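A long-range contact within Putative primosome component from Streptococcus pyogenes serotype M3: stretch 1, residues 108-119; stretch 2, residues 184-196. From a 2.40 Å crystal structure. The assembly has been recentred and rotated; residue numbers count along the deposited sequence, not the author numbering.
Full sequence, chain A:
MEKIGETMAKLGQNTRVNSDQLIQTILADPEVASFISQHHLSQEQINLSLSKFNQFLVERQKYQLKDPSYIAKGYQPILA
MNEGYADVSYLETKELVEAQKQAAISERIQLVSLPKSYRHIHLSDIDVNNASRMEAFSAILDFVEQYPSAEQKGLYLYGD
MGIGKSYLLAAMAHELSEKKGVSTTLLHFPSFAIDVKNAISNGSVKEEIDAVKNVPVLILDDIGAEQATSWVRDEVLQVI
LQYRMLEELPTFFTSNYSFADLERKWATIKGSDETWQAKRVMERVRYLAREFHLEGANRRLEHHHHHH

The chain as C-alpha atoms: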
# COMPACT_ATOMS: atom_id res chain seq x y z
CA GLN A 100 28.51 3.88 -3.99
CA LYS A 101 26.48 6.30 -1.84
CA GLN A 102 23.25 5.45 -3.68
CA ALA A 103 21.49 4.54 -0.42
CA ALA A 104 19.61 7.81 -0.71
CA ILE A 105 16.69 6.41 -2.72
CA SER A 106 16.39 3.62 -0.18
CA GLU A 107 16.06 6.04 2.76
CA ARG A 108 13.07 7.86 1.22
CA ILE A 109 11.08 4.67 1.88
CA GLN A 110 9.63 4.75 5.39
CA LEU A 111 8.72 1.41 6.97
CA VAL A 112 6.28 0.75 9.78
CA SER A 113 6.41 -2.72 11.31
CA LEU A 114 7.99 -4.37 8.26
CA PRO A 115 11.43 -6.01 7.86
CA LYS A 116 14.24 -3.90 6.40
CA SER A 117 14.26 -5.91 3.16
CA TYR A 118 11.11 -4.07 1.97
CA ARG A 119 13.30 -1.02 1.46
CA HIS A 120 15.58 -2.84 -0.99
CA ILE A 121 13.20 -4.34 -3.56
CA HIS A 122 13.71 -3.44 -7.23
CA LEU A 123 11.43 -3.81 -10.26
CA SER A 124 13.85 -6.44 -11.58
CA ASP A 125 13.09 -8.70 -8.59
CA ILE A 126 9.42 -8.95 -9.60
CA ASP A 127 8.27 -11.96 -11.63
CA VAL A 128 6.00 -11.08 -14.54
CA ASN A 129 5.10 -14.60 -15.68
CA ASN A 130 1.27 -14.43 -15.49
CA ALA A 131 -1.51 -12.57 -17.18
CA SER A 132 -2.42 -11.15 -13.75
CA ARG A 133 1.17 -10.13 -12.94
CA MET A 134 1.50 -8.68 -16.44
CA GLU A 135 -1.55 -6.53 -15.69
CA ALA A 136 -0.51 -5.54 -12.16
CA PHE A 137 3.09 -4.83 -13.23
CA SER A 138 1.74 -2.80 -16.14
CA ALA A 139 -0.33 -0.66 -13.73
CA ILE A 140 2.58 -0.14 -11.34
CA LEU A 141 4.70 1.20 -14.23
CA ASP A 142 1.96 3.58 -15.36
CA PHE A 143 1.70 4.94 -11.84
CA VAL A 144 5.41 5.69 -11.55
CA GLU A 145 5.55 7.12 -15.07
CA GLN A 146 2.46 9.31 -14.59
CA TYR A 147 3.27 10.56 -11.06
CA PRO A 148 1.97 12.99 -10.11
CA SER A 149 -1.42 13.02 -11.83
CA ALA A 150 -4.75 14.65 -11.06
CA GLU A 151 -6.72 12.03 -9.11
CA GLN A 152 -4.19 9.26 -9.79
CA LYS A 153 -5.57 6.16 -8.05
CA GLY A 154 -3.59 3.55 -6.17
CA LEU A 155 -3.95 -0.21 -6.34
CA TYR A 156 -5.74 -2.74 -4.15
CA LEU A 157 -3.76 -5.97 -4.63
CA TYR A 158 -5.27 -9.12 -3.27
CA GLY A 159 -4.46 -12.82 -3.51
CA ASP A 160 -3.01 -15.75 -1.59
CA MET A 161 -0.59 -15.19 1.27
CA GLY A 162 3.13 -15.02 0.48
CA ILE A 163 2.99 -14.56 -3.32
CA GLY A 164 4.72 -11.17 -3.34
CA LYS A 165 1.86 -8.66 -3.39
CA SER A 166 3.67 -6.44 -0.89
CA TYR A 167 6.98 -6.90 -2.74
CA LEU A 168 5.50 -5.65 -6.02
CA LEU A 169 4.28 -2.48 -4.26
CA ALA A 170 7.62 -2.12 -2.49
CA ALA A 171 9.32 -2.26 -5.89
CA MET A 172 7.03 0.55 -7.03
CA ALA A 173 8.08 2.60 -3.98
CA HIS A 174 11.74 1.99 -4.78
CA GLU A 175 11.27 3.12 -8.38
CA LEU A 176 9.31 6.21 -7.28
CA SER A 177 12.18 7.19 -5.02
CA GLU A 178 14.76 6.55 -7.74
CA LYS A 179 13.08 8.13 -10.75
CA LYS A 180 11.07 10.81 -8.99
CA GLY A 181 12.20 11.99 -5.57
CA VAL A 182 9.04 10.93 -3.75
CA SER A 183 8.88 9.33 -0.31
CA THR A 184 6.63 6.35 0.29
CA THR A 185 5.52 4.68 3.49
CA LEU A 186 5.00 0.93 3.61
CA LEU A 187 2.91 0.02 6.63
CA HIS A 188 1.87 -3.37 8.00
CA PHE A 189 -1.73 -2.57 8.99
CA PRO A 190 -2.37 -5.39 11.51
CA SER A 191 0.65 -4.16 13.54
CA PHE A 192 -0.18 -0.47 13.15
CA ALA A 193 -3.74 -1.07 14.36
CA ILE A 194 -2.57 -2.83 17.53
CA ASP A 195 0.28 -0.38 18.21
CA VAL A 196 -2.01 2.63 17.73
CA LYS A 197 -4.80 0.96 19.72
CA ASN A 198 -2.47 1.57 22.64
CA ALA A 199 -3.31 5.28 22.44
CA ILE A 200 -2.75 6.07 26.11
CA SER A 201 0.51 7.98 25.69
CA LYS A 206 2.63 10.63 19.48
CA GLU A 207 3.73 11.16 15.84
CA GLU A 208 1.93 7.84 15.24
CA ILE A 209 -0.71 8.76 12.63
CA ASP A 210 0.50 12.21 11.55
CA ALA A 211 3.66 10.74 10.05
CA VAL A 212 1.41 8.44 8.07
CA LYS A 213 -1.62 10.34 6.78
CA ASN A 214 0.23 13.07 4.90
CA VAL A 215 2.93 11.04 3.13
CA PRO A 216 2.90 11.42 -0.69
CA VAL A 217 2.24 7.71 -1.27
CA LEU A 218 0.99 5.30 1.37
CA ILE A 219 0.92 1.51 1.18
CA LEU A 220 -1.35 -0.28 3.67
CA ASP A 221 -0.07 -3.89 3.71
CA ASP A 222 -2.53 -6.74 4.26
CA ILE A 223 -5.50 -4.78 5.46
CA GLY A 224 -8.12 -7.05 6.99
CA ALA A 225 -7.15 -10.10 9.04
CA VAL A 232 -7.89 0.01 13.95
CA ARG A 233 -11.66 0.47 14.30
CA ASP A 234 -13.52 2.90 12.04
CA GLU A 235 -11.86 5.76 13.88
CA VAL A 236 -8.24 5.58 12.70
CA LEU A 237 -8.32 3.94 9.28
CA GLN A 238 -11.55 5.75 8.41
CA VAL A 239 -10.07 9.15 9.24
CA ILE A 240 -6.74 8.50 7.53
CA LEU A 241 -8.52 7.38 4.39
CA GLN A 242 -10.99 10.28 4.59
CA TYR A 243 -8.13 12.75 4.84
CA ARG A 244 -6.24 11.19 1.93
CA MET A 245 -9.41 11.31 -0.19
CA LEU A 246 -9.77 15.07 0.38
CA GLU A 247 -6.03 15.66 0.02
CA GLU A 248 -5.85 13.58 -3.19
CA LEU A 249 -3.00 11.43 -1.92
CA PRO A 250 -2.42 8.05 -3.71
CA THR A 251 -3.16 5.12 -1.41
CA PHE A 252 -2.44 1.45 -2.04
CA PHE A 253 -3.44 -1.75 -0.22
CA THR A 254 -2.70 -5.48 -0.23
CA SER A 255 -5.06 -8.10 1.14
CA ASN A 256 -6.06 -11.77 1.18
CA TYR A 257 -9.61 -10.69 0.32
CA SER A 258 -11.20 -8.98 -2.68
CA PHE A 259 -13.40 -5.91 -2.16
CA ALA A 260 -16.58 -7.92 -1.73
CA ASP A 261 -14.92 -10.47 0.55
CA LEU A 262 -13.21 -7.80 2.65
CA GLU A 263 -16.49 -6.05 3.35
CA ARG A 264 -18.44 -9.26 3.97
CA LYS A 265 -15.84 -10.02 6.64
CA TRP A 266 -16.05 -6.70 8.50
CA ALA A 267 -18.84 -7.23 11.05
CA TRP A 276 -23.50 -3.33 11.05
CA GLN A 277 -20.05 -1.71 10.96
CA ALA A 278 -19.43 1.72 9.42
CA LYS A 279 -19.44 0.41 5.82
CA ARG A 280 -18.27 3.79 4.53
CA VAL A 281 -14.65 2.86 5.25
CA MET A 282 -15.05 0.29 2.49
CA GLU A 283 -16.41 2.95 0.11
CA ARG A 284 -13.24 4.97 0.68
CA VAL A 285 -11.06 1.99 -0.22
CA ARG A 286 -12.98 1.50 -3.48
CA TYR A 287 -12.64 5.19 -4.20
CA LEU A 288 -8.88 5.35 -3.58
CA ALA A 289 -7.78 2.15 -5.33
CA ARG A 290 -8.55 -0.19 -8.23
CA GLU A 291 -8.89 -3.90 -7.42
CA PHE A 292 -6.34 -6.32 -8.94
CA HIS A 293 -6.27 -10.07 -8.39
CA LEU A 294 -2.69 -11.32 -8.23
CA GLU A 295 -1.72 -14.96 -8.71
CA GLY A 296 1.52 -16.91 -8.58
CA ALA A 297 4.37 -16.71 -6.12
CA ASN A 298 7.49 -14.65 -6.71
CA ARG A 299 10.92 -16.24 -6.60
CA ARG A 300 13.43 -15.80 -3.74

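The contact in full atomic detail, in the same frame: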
# COMPACT_ATOMS: atom_id res chain seq x y z
N ARG A 108 14.31 7.13 1.42
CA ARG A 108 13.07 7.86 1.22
C ARG A 108 11.86 6.95 1.47
O ARG A 108 10.71 7.41 1.47
CB ARG A 108 12.95 8.39 -0.22
CG ARG A 108 14.04 9.33 -0.67
CD ARG A 108 13.55 10.13 -1.86
NE ARG A 108 14.58 11.01 -2.41
CZ ARG A 108 15.61 10.60 -3.15
NH1 ARG A 108 15.76 9.31 -3.45
NH2 ARG A 108 16.50 11.49 -3.58
N ILE A 109 12.13 5.66 1.65
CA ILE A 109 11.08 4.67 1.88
C ILE A 109 10.90 4.35 3.36
O ILE A 109 11.64 3.55 3.93
CB ILE A 109 11.40 3.36 1.13
CG1 ILE A 109 11.50 3.63 -0.37
CG2 ILE A 109 10.32 2.33 1.40
CD1 ILE A 109 11.91 2.41 -1.17
N GLN A 110 9.90 4.98 3.98
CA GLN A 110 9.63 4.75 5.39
C GLN A 110 8.90 3.43 5.62
O GLN A 110 7.97 3.08 4.88
CB GLN A 110 8.80 5.91 5.96
CG GLN A 110 9.58 7.20 6.17
CD GLN A 110 10.14 7.78 4.88
OE1 GLN A 110 11.37 7.90 4.71
NE2 GLN A 110 9.26 8.15 3.95
N LEU A 111 9.33 2.69 6.63
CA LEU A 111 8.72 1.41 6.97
C LEU A 111 8.09 1.49 8.34
O LEU A 111 8.60 2.16 9.24
CB LEU A 111 9.76 0.29 6.98
CG LEU A 111 10.60 -0.00 5.74
CD1 LEU A 111 11.56 -1.13 6.08
CD2 LEU A 111 9.71 -0.40 4.57
N VAL A 112 6.97 0.79 8.51
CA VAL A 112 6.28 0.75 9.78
C VAL A 112 5.89 -0.70 10.04
O VAL A 112 4.95 -1.22 9.44
CB VAL A 112 5.00 1.62 9.77
CG1 VAL A 112 4.21 1.40 11.06
CG2 VAL A 112 5.38 3.10 9.63
N SER A 113 6.64 -1.34 10.93
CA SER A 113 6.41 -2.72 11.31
C SER A 113 6.59 -3.70 10.15
O SER A 113 5.78 -4.61 9.96
CB SER A 113 5.01 -2.87 11.91
OG SER A 113 4.82 -1.92 12.94
N LEU A 114 7.66 -3.51 9.39
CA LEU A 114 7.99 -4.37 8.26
C LEU A 114 9.51 -4.56 8.24
O LEU A 114 10.27 -3.63 8.52
CB LEU A 114 7.52 -3.74 6.95
CG LEU A 114 6.01 -3.70 6.66
CD1 LEU A 114 5.73 -2.85 5.43
CD2 LEU A 114 5.48 -5.11 6.45
N PRO A 115 9.98 -5.78 7.91
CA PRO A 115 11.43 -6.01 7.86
C PRO A 115 12.15 -5.06 6.91
O PRO A 115 11.57 -4.58 5.95
CB PRO A 115 11.52 -7.48 7.43
CG PRO A 115 10.25 -7.71 6.67
CD PRO A 115 9.23 -6.98 7.51
N LYS A 116 13.42 -4.80 7.20
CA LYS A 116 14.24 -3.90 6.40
C LYS A 116 14.35 -4.25 4.92
O LYS A 116 14.63 -3.37 4.10
CB LYS A 116 15.64 -3.80 7.01
CG LYS A 116 15.65 -3.22 8.43
CD LYS A 116 17.06 -3.13 9.03
CE LYS A 116 17.94 -2.14 8.28
NZ LYS A 116 19.34 -2.14 8.80
N SER A 117 14.15 -5.51 4.57
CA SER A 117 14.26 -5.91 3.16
C SER A 117 13.27 -5.21 2.24
O SER A 117 13.54 -5.06 1.05
CB SER A 117 14.13 -7.42 3.02
OG SER A 117 12.89 -7.86 3.54
N TYR A 118 12.13 -4.76 2.77
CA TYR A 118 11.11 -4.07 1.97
C TYR A 118 11.56 -2.71 1.46
O TYR A 118 10.83 -2.05 0.73
CB TYR A 118 9.82 -3.87 2.76
CG TYR A 118 8.92 -5.06 2.78
CD1 TYR A 118 9.08 -6.08 3.71
CD2 TYR A 118 7.89 -5.19 1.85
CE1 TYR A 118 8.24 -7.19 3.72
CE2 TYR A 118 7.04 -6.28 1.85
CZ TYR A 118 7.23 -7.28 2.79
OH TYR A 118 6.41 -8.39 2.78
N ARG A 119 12.76 -2.31 1.85
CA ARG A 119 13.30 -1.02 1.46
C ARG A 119 14.34 -1.23 0.36
O ARG A 119 14.88 -0.28 -0.20
CB ARG A 119 13.92 -0.36 2.70
CG ARG A 119 14.47 1.05 2.52
CD ARG A 119 14.38 1.83 3.84
NE ARG A 119 15.00 1.11 4.94
CZ ARG A 119 14.54 1.12 6.19
NH1 ARG A 119 13.45 1.83 6.48
NH2 ARG A 119 15.15 0.42 7.13
N THR A 184 7.76 7.25 0.20
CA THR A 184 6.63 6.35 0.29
C THR A 184 6.70 5.71 1.65
O THR A 184 7.79 5.56 2.20
CB THR A 184 6.70 5.23 -0.79
OG1 THR A 184 6.57 5.79 -2.10
CG2 THR A 184 5.58 4.22 -0.59
N THR A 185 5.55 5.35 2.20
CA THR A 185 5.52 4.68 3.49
C THR A 185 4.83 3.34 3.29
O THR A 185 3.72 3.27 2.77
CB THR A 185 4.75 5.48 4.55
OG1 THR A 185 5.45 6.69 4.84
CG2 THR A 185 4.61 4.66 5.83
N LEU A 186 5.52 2.28 3.70
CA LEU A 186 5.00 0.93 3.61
C LEU A 186 4.64 0.59 5.05
O LEU A 186 5.49 0.60 5.93
CB LEU A 186 6.08 -0.01 3.09
CG LEU A 186 6.65 0.37 1.72
CD1 LEU A 186 7.99 -0.30 1.49
CD2 LEU A 186 5.67 -0.02 0.65
N LEU A 187 3.37 0.29 5.28
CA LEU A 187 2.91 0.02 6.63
C LEU A 187 2.16 -1.30 6.77
O LEU A 187 1.27 -1.60 5.99
CB LEU A 187 2.02 1.19 7.05
CG LEU A 187 1.15 1.16 8.30
CD1 LEU A 187 0.91 2.58 8.76
CD2 LEU A 187 -0.17 0.44 8.01
N HIS A 188 2.54 -2.10 7.76
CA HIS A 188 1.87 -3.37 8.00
C HIS A 188 0.67 -3.04 8.88
O HIS A 188 0.81 -2.90 10.10
CB HIS A 188 2.80 -4.35 8.70
CG HIS A 188 2.24 -5.74 8.81
ND1 HIS A 188 1.99 -6.35 10.02
CD2 HIS A 188 1.88 -6.63 7.85
CE1 HIS A 188 1.49 -7.56 9.80
NE2 HIS A 188 1.41 -7.75 8.49
N PHE A 189 -0.51 -2.93 8.27
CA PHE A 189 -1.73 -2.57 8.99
C PHE A 189 -2.02 -3.30 10.30
O PHE A 189 -2.22 -2.66 11.34
CB PHE A 189 -2.95 -2.67 8.07
CG PHE A 189 -4.17 -2.01 8.65
CD1 PHE A 189 -4.22 -0.63 8.79
CD2 PHE A 189 -5.24 -2.77 9.12
CE1 PHE A 189 -5.31 -0.01 9.39
CE2 PHE A 189 -6.34 -2.16 9.72
CZ PHE A 189 -6.37 -0.79 9.86
N PRO A 190 -2.09 -4.64 10.28
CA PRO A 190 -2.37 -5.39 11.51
C PRO A 190 -1.51 -4.94 12.71
O PRO A 190 -2.00 -4.90 13.84
CB PRO A 190 -2.11 -6.83 11.11
CG PRO A 190 -2.55 -6.85 9.67
CD PRO A 190 -1.94 -5.57 9.13
N SER A 191 -0.25 -4.60 12.47
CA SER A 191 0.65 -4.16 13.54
C SER A 191 0.42 -2.70 13.91
O SER A 191 0.56 -2.32 15.07
CB SER A 191 2.11 -4.35 13.13
OG SER A 191 2.39 -5.71 12.88
N PHE A 192 0.08 -1.89 12.92
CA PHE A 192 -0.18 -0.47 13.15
C PHE A 192 -1.45 -0.33 13.99
O PHE A 192 -1.49 0.46 14.93
CB PHE A 192 -0.36 0.24 11.81
CG PHE A 192 -0.78 1.67 11.93
CD1 PHE A 192 0.15 2.66 12.21
CD2 PHE A 192 -2.11 2.04 11.72
CE1 PHE A 192 -0.24 4.00 12.29
CE2 PHE A 192 -2.51 3.37 11.80
CZ PHE A 192 -1.57 4.36 12.08
N ALA A 193 -2.48 -1.10 13.64
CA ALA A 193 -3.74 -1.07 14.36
C ALA A 193 -3.52 -1.33 15.84
O ALA A 193 -3.94 -0.53 16.69
CB ALA A 193 -4.70 -2.10 13.78
N ILE A 194 -2.87 -2.44 16.15
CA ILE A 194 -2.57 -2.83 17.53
C ILE A 194 -1.69 -1.80 18.25
O ILE A 194 -1.97 -1.43 19.39
CB ILE A 194 -1.89 -4.21 17.58
CG1 ILE A 194 -2.89 -5.30 17.17
CG2 ILE A 194 -1.36 -4.49 18.98
CD1 ILE A 194 -2.33 -6.70 17.23
N ASP A 195 -0.62 -1.35 17.60
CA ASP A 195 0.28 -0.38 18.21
C ASP A 195 -0.38 0.98 18.45
O ASP A 195 -0.04 1.68 19.40
CB ASP A 195 1.54 -0.21 17.36
CG ASP A 195 2.41 -1.46 17.34
OD1 ASP A 195 2.66 -2.02 18.43
OD2 ASP A 195 2.85 -1.88 16.25
N VAL A 196 -1.32 1.35 17.58
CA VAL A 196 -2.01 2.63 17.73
C VAL A 196 -3.14 2.47 18.73
O VAL A 196 -3.49 3.42 19.42
CB VAL A 196 -2.60 3.12 16.38
CG1 VAL A 196 -3.63 2.13 15.86
CG2 VAL A 196 -3.24 4.48 16.58

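Two strands, 109-112 and 184-188, lie side by side and run in the same direction, their axes 17° apart. As is usual in a parallel pair, the residues of one strand alternate between bonding across the gap and turning their backbone groups the other way. Arg108 opens the ladder: Arg108 O accepts from Thr184 N at 3.2 Å, while its side chain starts off sideways and makes no close contact with the second stretch, so the backbone does the work here.

Ile109 pairs with Thr184 but makes no N-H bond to it; Ile109 CA instead approaches Thr184 O at 3.4 Å, a CA-H...O contact. Its branched side chain suits a buried strand position, and Ile109 CG2 packs 3.5 Å from Leu186 CD1.

Gln110 bonds through both of its backbone groups: Gln110 N donates to Thr184 O (2.8 Å), and Gln110 O accepts from Leu186 N (2.8 Å, nearly straight at 166°). Its side chain lies on the face shared with Thr185, where Gln110 CB comes 3.6 Å from Thr185 OG1. The amide end curls back, and Gln110 NE2 makes a weak hydrogen bond to Arg108 O at 3.0 Å, a use for a polar group at a partly exposed place.

Leu111 returns to the face of Ile109 and Leu186. Leu111 CD2 reaches Leu186 CD1 at 3.5 Å, so that this one methyl of Leu186 touches both Ile109 and Leu111.

Val112 repeats the pattern of Gln110, with Val112 N donating to Leu186 O (3.0 Å) and Val112 O accepting from His188 N (3.1 Å, 175°). Its side chain is compact and beta-branched. On the face opposite Leu111, Val112 CB lies 4.1 Å from Leu187 CB and Val112 CG1 4.4 Å from Phe192 CD1, linking the strand to the helix that follows.

At Ser113 the strand has ended, and phi is positive (64°). A small side chain fits close to the helix: Ser113 CB lies 3.5 Å from Ser191 CB. Ser113 O lies 3.2 Å from His188 CB. His188 occupies the N-cap position, and His188 ND1 shares a hydrogen bond with Ser191 OG (3.0 Å).

Leu114 points toward the second stretch and supplies apolar cover, with Leu114 CD1 3.7 Å from Leu186 CB and Leu114 CD2 3.6 Å from His188 CB. Pro115, Lys116 and Ser117 are out of reach of the second stretch and exposed. The short 3-10 segment then brings Tyr118 back, with Tyr118 CB 4.2 Å from Leu186 CD1; a tyrosine can offer apolar carbon here while its OH is hydrogen-bonded elsewhere in the structure. Leu186, with apolar contacts to Ile109, Leu111, Leu114 and Tyr118, is thus the hub of the packing.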